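Local structure of endolytic peptidoglycan transglycosylase RlpA (Pseudomonas aeruginosa, 6I05) at residues T28-I34 against R46-I52. The protein cuts peptidoglycan glycan strands as a lytic transglycosylase, strongly favouring denuded strands without stem peptides, and carries a SPOR domain. Sequence-based numbering, arbitrary orientation.
Sequences TAAPVFI and RVRLGPI
Residues 32-34 and 47-49 pair as the open end of the antiparallel hairpin formed by strands 32-39 and 42-52, with Phe-33 and Arg-48 as a hydrogen-bonded pair. Arg-48 N gives an almost straight bond to Phe-33 O (2.8 Å), and Phe-33 N returns one to Arg-48 O, meeting that oxygen from 25° off the carbonyl plane. A third bond, Gly-50 N to Pro-31 O (2.9 Å), carries the pairing one step past Val-32, into the loop that leads to the strand. On the face of Phe-33 and Arg-48, the phenyl ring leans across to the partner strand: a chi1 of 59° wedges CG between N and C of its own backbone, which swings the ring over the neighbouring strand. Arg-48 CB lies over one ring face in a CH-pi contact, 4.0 Å from the centroid of the Phe-33 ring, while Gly-50 O comes to the ring edge near CE1. From CG to NE the Arg-48 chain runs extended, and its NE bonds to Gln-7 OE1 on strand 4-11, which flanks 42-52 on the side away from 32-39 in the four-stranded antiparallel sheet of the SPOR domain. Its guanidinium lies over that of Arg-46, offset toward the rim, and Arg-46 NH2 is held by Ser-35 OG. The other face is apolar and turned to the helices: Val-32 CG1 meets Val-47 CG1 at 4.2 Å, with helix 14-25 packed on both residues. From the loop Ala-30 CB reaches Leu-49 CD1 (3.9 Å), and Leu-49 also touches Ile-65 of helix 55-67. Upstream, Thr-28 OG1 accepts from Ala-30 N at 2.9 Å, an ST turn in the loop entering the hairpin.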
# COMPACT_ATOMS: atom_id res chain seq x y z
N THR A 28 -7.38 1.95 7.10
CA THR A 28 -7.92 0.66 6.70
C THR A 28 -7.67 -0.35 7.81
O THR A 28 -6.69 -0.24 8.55
CB THR A 28 -7.28 0.14 5.40
OG1 THR A 28 -7.82 -1.15 5.07
CG2 THR A 28 -5.75 0.02 5.53
N ALA A 29 -8.56 -1.33 7.91
CA ALA A 29 -8.36 -2.49 8.75
C ALA A 29 -7.64 -3.63 8.04
O ALA A 29 -7.28 -4.61 8.70
CB ALA A 29 -9.71 -2.99 9.27
N ALA A 30 -7.43 -3.54 6.73
CA ALA A 30 -6.70 -4.58 6.03
C ALA A 30 -5.23 -4.57 6.46
O ALA A 30 -4.69 -3.51 6.82
CB ALA A 30 -6.78 -4.36 4.52
N PRO A 31 -4.55 -5.72 6.42
CA PRO A 31 -3.12 -5.74 6.75
C PRO A 31 -2.35 -4.84 5.81
O PRO A 31 -2.60 -4.81 4.61
CB PRO A 31 -2.73 -7.21 6.54
CG PRO A 31 -4.01 -7.97 6.66
CD PRO A 31 -5.06 -7.06 6.08
N VAL A 32 -1.40 -4.10 6.36
CA VAL A 32 -0.52 -3.22 5.60
C VAL A 32 0.89 -3.75 5.78
O VAL A 32 1.30 -4.09 6.90
CB VAL A 32 -0.62 -1.76 6.09
CG1 VAL A 32 0.18 -0.84 5.19
CG2 VAL A 32 -2.07 -1.30 6.18
N PHE A 33 1.65 -3.83 4.69
CA PHE A 33 2.97 -4.43 4.77
C PHE A 33 3.87 -3.79 3.73
O PHE A 33 3.41 -3.16 2.78
CB PHE A 33 2.91 -5.96 4.59
CG PHE A 33 2.31 -6.41 3.29
CD1 PHE A 33 0.94 -6.55 3.14
CD2 PHE A 33 3.14 -6.72 2.21
CE1 PHE A 33 0.41 -6.99 1.93
CE2 PHE A 33 2.61 -7.15 1.01
CZ PHE A 33 1.25 -7.29 0.87
N ILE A 34 5.17 -3.98 3.91
CA ILE A 34 6.17 -3.50 2.98
C ILE A 34 6.79 -4.71 2.30
O ILE A 34 7.18 -5.67 2.96
CB ILE A 34 7.24 -2.65 3.68
CG1 ILE A 34 6.59 -1.39 4.25
CG2 ILE A 34 8.37 -2.29 2.71
CD1 ILE A 34 7.44 -0.66 5.27
N ARG A 46 8.04 -1.25 -1.39
CA ARG A 46 6.67 -1.09 -1.86
C ARG A 46 5.70 -1.25 -0.70
O ARG A 46 5.78 -2.24 0.03
CB ARG A 46 6.36 -2.12 -2.95
CG ARG A 46 7.42 -2.05 -4.05
CD ARG A 46 7.41 -3.17 -5.03
NE ARG A 46 7.47 -4.49 -4.41
CZ ARG A 46 7.35 -5.60 -5.11
NH1 ARG A 46 7.19 -5.52 -6.42
NH2 ARG A 46 7.34 -6.78 -4.50
N VAL A 47 4.81 -0.29 -0.53
CA VAL A 47 3.85 -0.31 0.56
C VAL A 47 2.53 -0.84 0.02
O VAL A 47 1.94 -0.24 -0.89
CB VAL A 47 3.68 1.08 1.20
CG1 VAL A 47 2.69 1.01 2.35
CG2 VAL A 47 5.03 1.61 1.67
N ARG A 48 2.07 -1.96 0.57
CA ARG A 48 0.94 -2.70 0.04
C ARG A 48 -0.04 -3.02 1.15
O ARG A 48 0.27 -2.94 2.34
CB ARG A 48 1.41 -4.00 -0.63
CG ARG A 48 2.22 -3.73 -1.87
CD ARG A 48 2.72 -4.98 -2.52
NE ARG A 48 3.25 -4.63 -3.84
CZ ARG A 48 3.58 -5.51 -4.78
NH1 ARG A 48 3.48 -6.81 -4.55
NH2 ARG A 48 4.01 -5.06 -5.95
N LEU A 49 -1.26 -3.38 0.75
CA LEU A 49 -2.22 -3.84 1.73
C LEU A 49 -3.09 -4.94 1.14
O LEU A 49 -3.30 -5.01 -0.07
CB LEU A 49 -3.02 -2.71 2.37
CG LEU A 49 -3.87 -1.98 1.36
CD1 LEU A 49 -5.30 -2.43 1.50
CD2 LEU A 49 -3.78 -0.49 1.59
N GLY A 50 -3.55 -5.82 2.02
CA GLY A 50 -4.33 -6.96 1.62
C GLY A 50 -3.92 -8.17 2.42
O GLY A 50 -2.98 -8.10 3.23
N PRO A 51 -4.58 -9.32 2.20
CA PRO A 51 -5.57 -9.54 1.14
C PRO A 51 -6.95 -8.98 1.46
O PRO A 51 -7.49 -9.19 2.56
CB PRO A 51 -5.64 -11.07 1.05
CG PRO A 51 -5.26 -11.55 2.42
CD PRO A 51 -4.25 -10.56 2.92
N ILE A 52 -7.54 -8.30 0.49
CA ILE A 52 -8.88 -7.75 0.63
C ILE A 52 -9.88 -8.74 0.04
O ILE A 52 -9.64 -9.33 -1.02
CB ILE A 52 -8.94 -6.37 -0.04
CG1 ILE A 52 -7.98 -5.40 0.66
CG2 ILE A 52 -10.36 -5.83 -0.03
CD1 ILE A 52 -7.85 -4.06 -0.01